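Local atomic coordinates of WlaRA, TDP-fucose-3,4-ketoisomerase (PDB entry 5TPV), a protein that belongs to the cupin superfamily, binds thymidine-5'-diphosphate in a pocket shared by two subunits, and is built of two antiparallel beta-sheets. Residues S54-I59 with L87-M92; R46-N51 with W94-N99; F35-F40 with C104-L109. One frame throughout, in Å; residues are numbered along the deposited sequence.

Contact 1 (S54-I59 with L87-M92)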
loop_
_atom_site.group_PDB
_atom_site.type_symbol
_atom_site.label_atom_id
_atom_site.label_comp_id
_atom_site.label_asym_id
_atom_site.label_seq_id
_atom_site.Cartn_x
_atom_site.Cartn_y
_atom_site.Cartn_z
ATOM N N SER B 54 12.028 -1.927 -12.099
ATOM C CA SER B 54 11.287 -1.936 -10.847
ATOM C C SER B 54 11.628 -3.208 -10.092
ATOM O O SER B 54 11.712 -4.313 -10.648
ATOM C CB SER B 54 9.777 -1.915 -11.092
ATOM O OG SER B 54 9.346 -0.782 -11.832
ATOM N N GLU B 55 11.745 -3.008 -8.791
ATOM C CA GLU B 55 11.622 -4.057 -7.812
ATOM C C GLU B 55 10.213 -4.015 -7.162
ATOM O O GLU B 55 9.494 -3.011 -7.230
ATOM C CB GLU B 55 12.713 -3.819 -6.766
ATOM C CG GLU B 55 14.128 -3.996 -7.264
ATOM C CD GLU B 55 15.142 -3.437 -6.276
ATOM O OE1 GLU B 55 15.329 -4.014 -5.163
ATOM O OE2 GLU B 55 15.740 -2.403 -6.634
ATOM N N PHE B 56 9.846 -5.119 -6.537
ATOM C CA PHE B 56 8.478 -5.366 -6.076
ATOM C C PHE B 56 8.521 -6.064 -4.732
ATOM O O PHE B 56 9.420 -6.859 -4.500
ATOM C CB PHE B 56 7.677 -6.237 -7.028
ATOM C CG PHE B 56 7.451 -5.580 -8.333
ATOM C CD1 PHE B 56 6.511 -4.582 -8.450
ATOM C CD2 PHE B 56 8.200 -5.937 -9.452
ATOM C CE1 PHE B 56 6.325 -3.883 -9.631
ATOM C CE2 PHE B 56 8.010 -5.256 -10.660
ATOM C CZ PHE B 56 7.103 -4.227 -10.742
ATOM N N ILE B 57 7.573 -5.719 -3.854
ATOM C CA ILE B 57 7.073 -6.674 -2.844
ATOM C C ILE B 57 5.573 -6.978 -3.011
ATOM O O ILE B 57 4.761 -6.086 -3.121
ATOM C CB ILE B 57 7.312 -6.088 -1.451
ATOM C CG1 ILE B 57 8.792 -5.999 -1.178
ATOM C CG2 ILE B 57 6.775 -6.980 -0.336
ATOM C CD1 ILE B 57 9.107 -5.174 0.039
ATOM N N PHE B 58 5.229 -8.250 -3.003
ATOM C CA PHE B 58 3.883 -8.751 -3.226
ATOM C C PHE B 58 3.388 -9.273 -1.862
ATOM O O PHE B 58 4.078 -10.045 -1.194
ATOM C CB PHE B 58 3.881 -9.954 -4.212
ATOM C CG PHE B 58 4.395 -9.630 -5.585
ATOM C CD1 PHE B 58 3.570 -9.058 -6.519
ATOM C CD2 PHE B 58 5.722 -9.867 -5.931
ATOM C CE1 PHE B 58 4.052 -8.698 -7.775
ATOM C CE2 PHE B 58 6.208 -9.523 -7.177
ATOM C CZ PHE B 58 5.369 -8.944 -8.107
ATOM N N ILE B 59 2.179 -8.895 -1.493
ATOM C CA ILE B 59 1.581 -9.276 -0.217
ATOM C C ILE B 59 0.127 -9.628 -0.471
ATOM O O ILE B 59 -0.606 -8.841 -1.112
ATOM C CB ILE B 59 1.658 -8.063 0.735
ATOM C CG1 ILE B 59 3.066 -7.527 0.849
ATOM C CG2 ILE B 59 1.113 -8.362 2.123
ATOM C CD1 ILE B 59 3.135 -6.163 1.487
ATOM N N LEU B 87 6.656 -11.399 -0.689
ATOM C CA LEU B 87 7.688 -11.812 -1.620
ATOM C C LEU B 87 8.313 -10.605 -2.228
ATOM O O LEU B 87 7.635 -9.861 -2.963
ATOM C CB LEU B 87 7.066 -12.654 -2.733
ATOM C CG LEU B 87 8.015 -12.998 -3.896
ATOM C CD1 LEU B 87 9.172 -13.846 -3.389
ATOM C CD2 LEU B 87 7.216 -13.771 -4.932
ATOM N N TYR B 88 9.566 -10.369 -1.853
ATOM C CA TYR B 88 10.464 -9.448 -2.560
ATOM C C TYR B 88 11.073 -10.107 -3.812
ATOM O O TYR B 88 11.604 -11.230 -3.745
ATOM C CB TYR B 88 11.602 -9.045 -1.646
ATOM C CG TYR B 88 12.687 -8.308 -2.397
ATOM C CD1 TYR B 88 12.566 -6.965 -2.668
ATOM C CD2 TYR B 88 13.797 -8.985 -2.904
ATOM C CE1 TYR B 88 13.494 -6.291 -3.436
ATOM C CE2 TYR B 88 14.756 -8.322 -3.663
ATOM C CZ TYR B 88 14.615 -6.984 -3.908
ATOM O OH TYR B 88 15.564 -6.334 -4.663
ATOM N N ILE B 89 11.007 -9.435 -4.952
ATOM C CA ILE B 89 11.773 -9.863 -6.106
ATOM C C ILE B 89 12.540 -8.700 -6.641
ATOM O O ILE B 89 12.074 -7.578 -6.635
ATOM C CB ILE B 89 10.956 -10.441 -7.264
ATOM C CG1 ILE B 89 10.139 -9.364 -8.021
ATOM C CG2 ILE B 89 10.101 -11.573 -6.765
ATOM C CD1 ILE B 89 9.401 -9.898 -9.256
ATOM N N ASP B 90 13.713 -9.004 -7.176
ATOM C CA ASP B 90 14.565 -7.952 -7.775
ATOM C C ASP B 90 14.076 -7.660 -9.195
ATOM O O ASP B 90 13.197 -8.356 -9.718
ATOM C CB ASP B 90 15.995 -8.495 -7.839
ATOM C CG ASP B 90 17.072 -7.415 -7.751
ATOM O OD1 ASP B 90 18.144 -7.801 -7.205
ATOM O OD2 ASP B 90 16.853 -6.255 -8.198
ATOM N N LYS B 91 14.649 -6.657 -9.827
ATOM C CA LYS B 91 14.259 -6.351 -11.214
ATOM C C LYS B 91 14.588 -7.444 -12.255
ATOM O O LYS B 91 15.344 -8.383 -11.999
ATOM C CB LYS B 91 14.856 -5.026 -11.634
ATOM C CG LYS B 91 16.349 -4.905 -11.500
ATOM C CD LYS B 91 16.815 -3.599 -12.130
ATOM C CE LYS B 91 18.016 -3.044 -11.407
ATOM N NZ LYS B 91 18.599 -1.846 -12.080
ATOM N N MET B 92 13.939 -7.398 -13.413
ATOM C CA MET B 92 14.202 -8.372 -14.494
ATOM C C MET B 92 13.970 -9.757 -13.963
ATOM O O MET B 92 14.786 -10.696 -14.096
ATOM C CB MET B 92 15.618 -8.198 -15.100
ATOM C CG MET B 92 15.668 -7.102 -16.138
ATOM S SD MET B 92 14.492 -7.439 -17.494
ATOM C CE MET B 92 15.443 -8.518 -18.558
HETATM O O HOH W 1 11.007 -7.040 -10.858
#

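Contact 2 (R46-N51 with W94-N99). With TYD (thymidine-5'-diphosphate), chain E.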
loop_
_atom_site.group_PDB
_atom_site.type_symbol
_atom_site.label_atom_id
_atom_site.label_comp_id
_atom_site.label_asym_id
_atom_site.label_seq_id
_atom_site.Cartn_x
_atom_site.Cartn_y
_atom_site.Cartn_z
ATOM N N ARG B 46 -2.589 -12.796 -13.595
ATOM C CA ARG B 46 -1.947 -11.491 -13.763
ATOM C C ARG B 46 -0.484 -11.715 -14.022
ATOM O O ARG B 46 0.053 -12.815 -13.899
ATOM C CB ARG B 46 -2.081 -10.577 -12.535
ATOM C CG ARG B 46 -3.462 -10.434 -11.881
ATOM C CD ARG B 46 -4.411 -9.521 -12.602
ATOM N NE ARG B 46 -3.853 -8.216 -12.976
ATOM C CZ ARG B 46 -4.580 -7.130 -13.225
ATOM N NH1 ARG B 46 -3.959 -6.026 -13.587
ATOM N NH2 ARG B 46 -5.903 -7.123 -13.169
ATOM N N GLY B 47 0.154 -10.627 -14.386
ATOM C CA GLY B 47 1.554 -10.620 -14.737
ATOM C C GLY B 47 1.758 -10.978 -16.199
ATOM O O GLY B 47 1.235 -10.311 -17.086
ATOM N N ASP B 48 2.590 -11.987 -16.439
ATOM C CA ASP B 48 3.106 -12.278 -17.780
ATOM C C ASP B 48 4.000 -11.158 -18.341
ATOM O O ASP B 48 3.908 -10.725 -19.507
ATOM C CB ASP B 48 1.948 -12.657 -18.723
ATOM C CG ASP B 48 1.297 -13.979 -18.349
ATOM O OD1 ASP B 48 2.039 -14.966 -18.161
ATOM O OD2 ASP B 48 0.040 -14.033 -18.289
ATOM N N HIS B 49 4.911 -10.686 -17.503
ATOM C CA HIS B 49 5.906 -9.744 -17.983
ATOM C C HIS B 49 7.032 -9.626 -16.972
ATOM O O HIS B 49 6.910 -10.030 -15.832
ATOM C CB HIS B 49 5.291 -8.377 -18.240
ATOM C CG HIS B 49 4.579 -7.809 -17.048
ATOM N ND1 HIS B 49 5.232 -7.123 -16.044
ATOM C CD2 HIS B 49 3.273 -7.858 -16.675
ATOM C CE1 HIS B 49 4.356 -6.754 -15.117
ATOM N NE2 HIS B 49 3.155 -7.179 -15.484
ATOM N N ALA B 50 8.103 -8.994 -17.402
ATOM C CA ALA B 50 9.204 -8.619 -16.543
ATOM C C ALA B 50 9.370 -7.153 -16.681
ATOM O O ALA B 50 8.841 -6.505 -17.618
ATOM C CB ALA B 50 10.467 -9.350 -16.959
ATOM N N ASN B 51 10.069 -6.609 -15.695
ATOM C CA ASN B 51 10.259 -5.163 -15.610
ATOM C C ASN B 51 11.752 -4.863 -15.488
ATOM O O ASN B 51 12.493 -5.481 -14.659
ATOM C CB ASN B 51 9.461 -4.532 -14.444
ATOM C CG ASN B 51 7.946 -4.735 -14.562
ATOM O OD1 ASN B 51 7.428 -5.859 -14.434
ATOM N ND2 ASN B 51 7.232 -3.660 -14.790
ATOM N N TRP B 94 10.730 -12.337 -14.424
ATOM C CA TRP B 94 9.425 -12.547 -15.049
ATOM C C TRP B 94 8.516 -13.181 -13.993
ATOM O O TRP B 94 8.943 -14.015 -13.170
ATOM C CB TRP B 94 9.559 -13.516 -16.198
ATOM C CG TRP B 94 8.322 -13.852 -16.950
ATOM C CD1 TRP B 94 7.381 -14.782 -16.633
ATOM C CD2 TRP B 94 7.926 -13.297 -18.198
ATOM N NE1 TRP B 94 6.423 -14.856 -17.629
ATOM C CE2 TRP B 94 6.728 -13.934 -18.584
ATOM C CE3 TRP B 94 8.481 -12.333 -19.037
ATOM C CZ2 TRP B 94 6.058 -13.624 -19.758
ATOM C CZ3 TRP B 94 7.809 -12.039 -20.230
ATOM C CH2 TRP B 94 6.619 -12.670 -20.569
ATOM N N LYS B 95 7.250 -12.801 -14.053
ATOM C CA LYS B 95 6.284 -13.320 -13.093
ATOM C C LYS B 95 4.910 -13.497 -13.699
ATOM O O LYS B 95 4.524 -12.778 -14.612
ATOM C CB LYS B 95 6.248 -12.415 -11.845
ATOM C CG LYS B 95 5.237 -11.287 -11.823
ATOM C CD LYS B 95 5.564 -10.133 -12.716
ATOM C CE LYS B 95 6.890 -9.487 -12.395
ATOM N NZ LYS B 95 7.043 -8.368 -13.338
ATOM N N GLN B 96 4.214 -14.471 -13.164
ATOM C CA GLN B 96 2.823 -14.712 -13.413
ATOM C C GLN B 96 2.079 -15.115 -12.113
ATOM O O GLN B 96 2.584 -15.871 -11.293
ATOM C CB GLN B 96 2.743 -15.791 -14.502
ATOM C CG GLN B 96 1.334 -16.152 -14.914
ATOM C CD GLN B 96 1.305 -17.391 -15.807
ATOM O OE1 GLN B 96 1.747 -18.467 -15.404
ATOM N NE2 GLN B 96 0.769 -17.244 -17.022
ATOM N N MET B 97 0.876 -14.586 -11.910
ATOM C CA MET B 97 0.069 -14.899 -10.734
ATOM C C MET B 97 -1.273 -15.451 -11.064
ATOM O O MET B 97 -1.892 -14.994 -12.005
ATOM C CB MET B 97 -0.154 -13.656 -9.941
ATOM C CG MET B 97 1.223 -13.112 -9.679
ATOM S SD MET B 97 1.168 -11.481 -9.009
ATOM C CE MET B 97 1.434 -10.720 -10.633
ATOM N N TYR B 98 -1.689 -16.427 -10.269
ATOM C CA TYR B 98 -2.828 -17.225 -10.612
ATOM C C TYR B 98 -3.305 -17.899 -9.325
ATOM O O TYR B 98 -2.754 -17.683 -8.236
ATOM C CB TYR B 98 -2.418 -18.230 -11.688
ATOM C CG TYR B 98 -1.231 -19.032 -11.292
ATOM C CD1 TYR B 98 -1.373 -20.264 -10.681
ATOM C CD2 TYR B 98 0.039 -18.551 -11.504
ATOM C CE1 TYR B 98 -0.266 -21.007 -10.276
ATOM C CE2 TYR B 98 1.154 -19.286 -11.119
ATOM C CZ TYR B 98 1.005 -20.517 -10.522
ATOM O OH TYR B 98 2.140 -21.198 -10.114
ATOM N N ASN B 99 -4.387 -18.654 -9.467
ATOM C CA ASN B 99 -4.997 -19.396 -8.388
ATOM C C ASN B 99 -5.441 -18.466 -7.284
ATOM O O ASN B 99 -5.220 -18.740 -6.085
ATOM C CB ASN B 99 -3.996 -20.422 -7.823
ATOM C CG ASN B 99 -3.851 -21.657 -8.699
ATOM O OD1 ASN B 99 -4.565 -21.823 -9.674
ATOM N ND2 ASN B 99 -2.894 -22.524 -8.353
HETATM P PA TYD E . 0.139 -4.864 -16.094
HETATM O O1A TYD E . 0.428 -4.839 -17.575
HETATM O O2A TYD E . 1.273 -4.764 -15.102
HETATM O O3A TYD E . -0.700 -6.199 -15.767
HETATM P PB TYD E . -0.528 -6.947 -14.352
HETATM O O1B TYD E . -1.311 -8.227 -14.519
HETATM O O2B TYD E . 0.964 -7.141 -14.221
HETATM O O3B TYD E . -1.121 -5.981 -13.355
HETATM O "O5'" TYD E . -0.919 -3.696 -15.767
HETATM C "C5'" TYD E . -2.283 -3.822 -16.163
HETATM C "C4'" TYD E . -2.678 -2.627 -17.021
HETATM O "O4'" TYD E . -2.945 -1.499 -16.184
HETATM C "C3'" TYD E . -1.559 -2.241 -17.976
HETATM O "O3'" TYD E . -2.014 -2.336 -19.329
HETATM C "C2'" TYD E . -1.191 -0.806 -17.651
HETATM C "C1'" TYD E . -2.105 -0.387 -16.508
HETATM N N1 TYD E . -1.301 -0.019 -15.341
HETATM C C2 TYD E . -1.129 1.345 -15.016
HETATM O O2 TYD E . -1.668 2.219 -15.730
HETATM N N3 TYD E . -0.400 1.723 -13.956
HETATM C C4 TYD E . 0.189 0.813 -13.174
HETATM O O4 TYD E . 0.867 1.169 -12.187
HETATM C C5 TYD E . 0.023 -0.626 -13.495
HETATM C C5M TYD E . 0.671 -1.682 -12.637
HETATM C C6 TYD E . -0.738 -0.979 -14.599
HETATM O O HOH W 2 10.121 -7.974 -13.211
#

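Contact 3 (F35-F40 with C104-L109)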
loop_
_atom_site.group_PDB
_atom_site.type_symbol
_atom_site.label_atom_id
_atom_site.label_comp_id
_atom_site.label_asym_id
_atom_site.label_seq_id
_atom_site.Cartn_x
_atom_site.Cartn_y
_atom_site.Cartn_z
ATOM N N PHE B 35 0.100 -0.516 -5.614
ATOM C CA PHE B 35 -1.169 -0.852 -6.223
ATOM C C PHE B 35 -1.722 -2.122 -5.624
ATOM O O PHE B 35 -1.031 -2.890 -4.977
ATOM C CB PHE B 35 -1.091 -0.923 -7.772
ATOM C CG PHE B 35 0.023 -1.758 -8.296
ATOM C CD1 PHE B 35 -0.167 -3.078 -8.606
ATOM C CD2 PHE B 35 1.294 -1.217 -8.484
ATOM C CE1 PHE B 35 0.881 -3.850 -9.100
ATOM C CE2 PHE B 35 2.332 -1.982 -9.004
ATOM C CZ PHE B 35 2.131 -3.303 -9.333
ATOM N N TYR B 36 -3.030 -2.306 -5.789
ATOM C CA TYR B 36 -3.692 -3.486 -5.248
ATOM C C TYR B 36 -4.708 -3.958 -6.277
ATOM O O TYR B 36 -5.276 -3.173 -7.066
ATOM C CB TYR B 36 -4.268 -3.275 -3.809
ATOM C CG TYR B 36 -5.019 -1.995 -3.644
ATOM C CD1 TYR B 36 -6.401 -1.950 -3.816
ATOM C CD2 TYR B 36 -4.370 -0.812 -3.296
ATOM C CE1 TYR B 36 -7.087 -0.779 -3.716
ATOM C CE2 TYR B 36 -5.073 0.367 -3.196
ATOM C CZ TYR B 36 -6.414 0.374 -3.424
ATOM O OH TYR B 36 -7.123 1.549 -3.313
ATOM N N ILE B 37 -4.858 -5.276 -6.267
ATOM C CA ILE B 37 -5.636 -6.020 -7.229
ATOM C C ILE B 37 -6.612 -6.904 -6.455
ATOM O O ILE B 37 -6.295 -7.530 -5.415
ATOM C CB ILE B 37 -4.717 -6.868 -8.115
ATOM C CG1 ILE B 37 -3.572 -6.003 -8.607
ATOM C CG2 ILE B 37 -5.469 -7.348 -9.346
ATOM C CD1 ILE B 37 -2.566 -6.717 -9.487
ATOM N N TYR B 38 -7.836 -6.949 -6.964
ATOM C CA TYR B 38 -8.911 -7.583 -6.205
ATOM C C TYR B 38 -10.084 -7.965 -7.127
ATOM O O TYR B 38 -10.043 -7.707 -8.338
ATOM C CB TYR B 38 -9.346 -6.610 -5.113
ATOM C CG TYR B 38 -9.791 -5.231 -5.617
ATOM C CD1 TYR B 38 -11.120 -4.937 -5.878
ATOM C CD2 TYR B 38 -8.882 -4.216 -5.755
ATOM C CE1 TYR B 38 -11.518 -3.705 -6.361
ATOM C CE2 TYR B 38 -9.261 -2.962 -6.179
ATOM C CZ TYR B 38 -10.560 -2.714 -6.502
ATOM O OH TYR B 38 -10.851 -1.407 -6.931
ATOM N N ASP B 39 -11.089 -8.610 -6.546
ATOM C CA ASP B 39 -12.327 -9.069 -7.211
ATOM C C ASP B 39 -12.028 -10.033 -8.327
ATOM O O ASP B 39 -12.455 -9.829 -9.468
ATOM C CB ASP B 39 -13.158 -7.900 -7.753
ATOM C CG ASP B 39 -13.947 -7.189 -6.675
ATOM O OD1 ASP B 39 -13.807 -7.487 -5.461
ATOM O OD2 ASP B 39 -14.703 -6.297 -7.077
ATOM N N PHE B 40 -11.240 -11.047 -7.984
ATOM C CA PHE B 40 -10.732 -11.982 -8.959
ATOM C C PHE B 40 -11.845 -12.980 -9.283
ATOM O O PHE B 40 -12.493 -13.514 -8.382
ATOM C CB PHE B 40 -9.538 -12.751 -8.396
ATOM C CG PHE B 40 -8.349 -11.887 -8.103
ATOM C CD1 PHE B 40 -7.410 -11.591 -9.109
ATOM C CD2 PHE B 40 -8.150 -11.375 -6.831
ATOM C CE1 PHE B 40 -6.312 -10.824 -8.822
ATOM C CE2 PHE B 40 -7.020 -10.637 -6.534
ATOM C CZ PHE B 40 -6.119 -10.334 -7.535
ATOM N N CYS B 104 -9.246 -12.771 -2.383
ATOM C CA CYS B 104 -7.861 -12.338 -2.423
ATOM C C CYS B 104 -7.800 -10.819 -2.642
ATOM O O CYS B 104 -8.485 -10.266 -3.466
ATOM C CB CYS B 104 -7.041 -13.008 -3.511
ATOM S SG CYS B 104 -5.277 -12.561 -3.331
ATOM N N ILE B 105 -6.995 -10.149 -1.845
ATOM C CA ILE B 105 -6.548 -8.788 -2.158
ATOM C C ILE B 105 -5.040 -8.801 -2.212
ATOM O O ILE B 105 -4.368 -9.140 -1.231
ATOM C CB ILE B 105 -6.963 -7.761 -1.085
ATOM C CG1 ILE B 105 -8.500 -7.740 -0.987
ATOM C CG2 ILE B 105 -6.403 -6.357 -1.366
ATOM C CD1 ILE B 105 -8.966 -7.134 0.344
ATOM N N LEU B 106 -4.509 -8.407 -3.359
ATOM C CA LEU B 106 -3.067 -8.461 -3.578
ATOM C C LEU B 106 -2.562 -7.054 -3.536
ATOM O O LEU B 106 -3.019 -6.247 -4.324
ATOM C CB LEU B 106 -2.726 -9.046 -4.953
ATOM C CG LEU B 106 -1.221 -9.082 -5.257
ATOM C CD1 LEU B 106 -0.505 -10.091 -4.415
ATOM C CD2 LEU B 106 -1.030 -9.418 -6.737
ATOM N N LEU B 107 -1.642 -6.779 -2.613
ATOM C CA LEU B 107 -0.965 -5.498 -2.562
ATOM C C LEU B 107 0.487 -5.640 -3.052
ATOM O O LEU B 107 1.238 -6.523 -2.603
ATOM C CB LEU B 107 -0.974 -5.004 -1.138
ATOM C CG LEU B 107 -0.236 -3.723 -0.767
ATOM C CD1 LEU B 107 -0.836 -2.514 -1.425
ATOM C CD2 LEU B 107 -0.144 -3.508 0.744
ATOM N N VAL B 108 0.894 -4.644 -3.824
ATOM C CA VAL B 108 2.227 -4.525 -4.388
ATOM C C VAL B 108 2.869 -3.184 -4.105
ATOM O O VAL B 108 2.315 -2.122 -4.317
ATOM C CB VAL B 108 2.141 -4.755 -5.919
ATOM C CG1 VAL B 108 3.539 -4.979 -6.499
ATOM C CG2 VAL B 108 1.280 -5.977 -6.184
ATOM N N LEU B 109 4.103 -3.242 -3.625
ATOM C CA LEU B 109 4.932 -2.057 -3.444
ATOM C C LEU B 109 6.051 -2.082 -4.491
ATOM O O LEU B 109 6.618 -3.154 -4.793
ATOM C CB LEU B 109 5.581 -2.116 -2.066
ATOM C CG LEU B 109 4.738 -2.738 -0.920
ATOM C CD1 LEU B 109 5.515 -2.865 0.350
ATOM C CD2 LEU B 109 3.488 -1.942 -0.625
HETATM O O HOH W 3 -10.930 -10.256 -4.427
#

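Contact 1 (S54-I59 with L87-M92)
F56, F58, L87 and I89 put their side chains on one face of an antiparallel strand pair, and there the packing is close and apolar. I89 holds CG1 in the crowded position between its backbone N and carbonyl carbon (chi1 72°), which lays the chain alongside F56. Its CD1 then meets the edge of the F58 ring, 3.8 Å from CE2 and near the ring plane, while L87 CD2 touches F58 CD2 at 4.3 Å. Three sound backbone bonds set this register, the shortest being F58 N to L87 O at 2.9 Å; the fourth, F56 N to I89 O, is weak at 3.3 Å. The pair lies mid-sheet in the six-stranded layer of the cupin fold, with V108 of strand 105-110 and L80 of strand 75-80 packing on the same aromatic face. Before F56 and after I89 the segments become loops. On the face of I57 and Y88 the contact turns polar: Y88 OH donates to E55 OE1 at a very short 2.4 Å, arriving above the carboxylate plane, with carboxylate and ring 84° apart. D90 OD2 lies 4.1 Å from E55 OE1, a like-charged proximity that could raise the proton affinity of either acid; K91 N donates to that OD2. A water donates to both S54 O and D90 O, bridging the backbones where the ladder has ended, and the K91 side chain leads off into solvent.

Contact 2 (R46-N51 with W94-N99)
K95 starts from a CB on the sheet face shared with H49, its chi1 (92°) away from a staggered position, and CG leads into bends at chi2 and chi3 that curl the chain back. CD and CE then pass close to H49 O, CD also lying over one face of the H49 imidazole toward the rim. At the tip, NZ donates to H49 O at 3.0 Å from above the carbonyl plane and to a water that also accepts from N51 N; N51 OD1 is 2.8 Å from NZ, and N51 ND2 is hydrogen-bonded to E118. The backbone beneath is a G1 beta bulge: D48 and H49 both face K95, and at the positive phi of G47 a CB would jam against the preceding carbonyl oxygen. The bulged strand grips the terminal phosphate of thymidine-5'-diphosphate. G47 N meets O1B almost straight (178°), R46 NE and NH1 take O1B and O3B, and H49 NE2 donates to O2B at only 2.5 Å. H49 ND1 makes a weak hydrogen bond to N51 OD1, which may limit rotation of the ring. W94 lays one ring face over the D48-H49 peptide. The pair sits inside the five-stranded sheet, between strands 65-70 and 119-120, while Y123 of helix 123-136 meets W94 edge-to-face.

Contact 3 (F35-F40 with C104-L109)
V108 presses its branched CB against one face of the F35 ring, 3.8 Å from the ring centroid and 21° off the normal, a CH-pi contact displaced toward the rim. Both methyls lie over the same face, CG1 3.6 Å from F35 CZ and CG2 near CE1. F35 can meet V108 this way because its CG occupies the crowded position between the backbone N and the carbonyl carbon (chi1 50°), which leans the ring toward the partner strand. Farther along the same face I37 and L106 run side by side and touch through CD1 and CD2 at 4.1 Å. At the loop end F40 turns the edge of its ring to C104, with CE2 3.8 Å from C104 CB; the sulfur stands obliquely to the ring, 5.1 Å from its centroid. Four backbone hydrogen bonds hold F35, I37, L106 and V108 in step. V108 N reaches F35 O at 2.8 Å, nearly along the C=O axis, and L106 N points to I37 O with an angle of 176° at the hydrogen. This is a regular antiparallel ladder of the cupin sheet, in which strand 33-38 is outermost within its own chain; a strand of the second subunit pairs with it and carries the sheet across the dimer interface. On the face opposite F35, Y36 OH is hydrogen-bonded to H21 and N19 of the second subunit, and Y38 OH to that subunit's N19. Behind V108 stand F56 and F58 of strand 56-62, F100 stacks on F40, and F35 itself belongs to the thymidine-5'-diphosphate pocket, where L18 of the second subunit packs on it. Where the strands end, a water donates to C104 O and accepts from D39 N.

Contacts 1 and 3 share the six-stranded sheet, their centres about 14 Å apart, and join directly where strands 56-62 and 105-110 pair: I59 O to L107 N and I57 N to L109 O are probable hydrogen bonds. Contact 2 belongs to the five-stranded sheet, with centres about 11 Å from contact 1 and 13 Å from contact 3. Along the chain the first segments come in the order 35-40, 46-51, 54-59 and their partners in reverse, so the three pairings are concentric. M97 SD against L106 CD2 and I89 CD1 against K95 CE pack the sheets together. Contacts 2 and 3 supply R46, G47, H49 and F35 to one ligand pocket beside the second subunit.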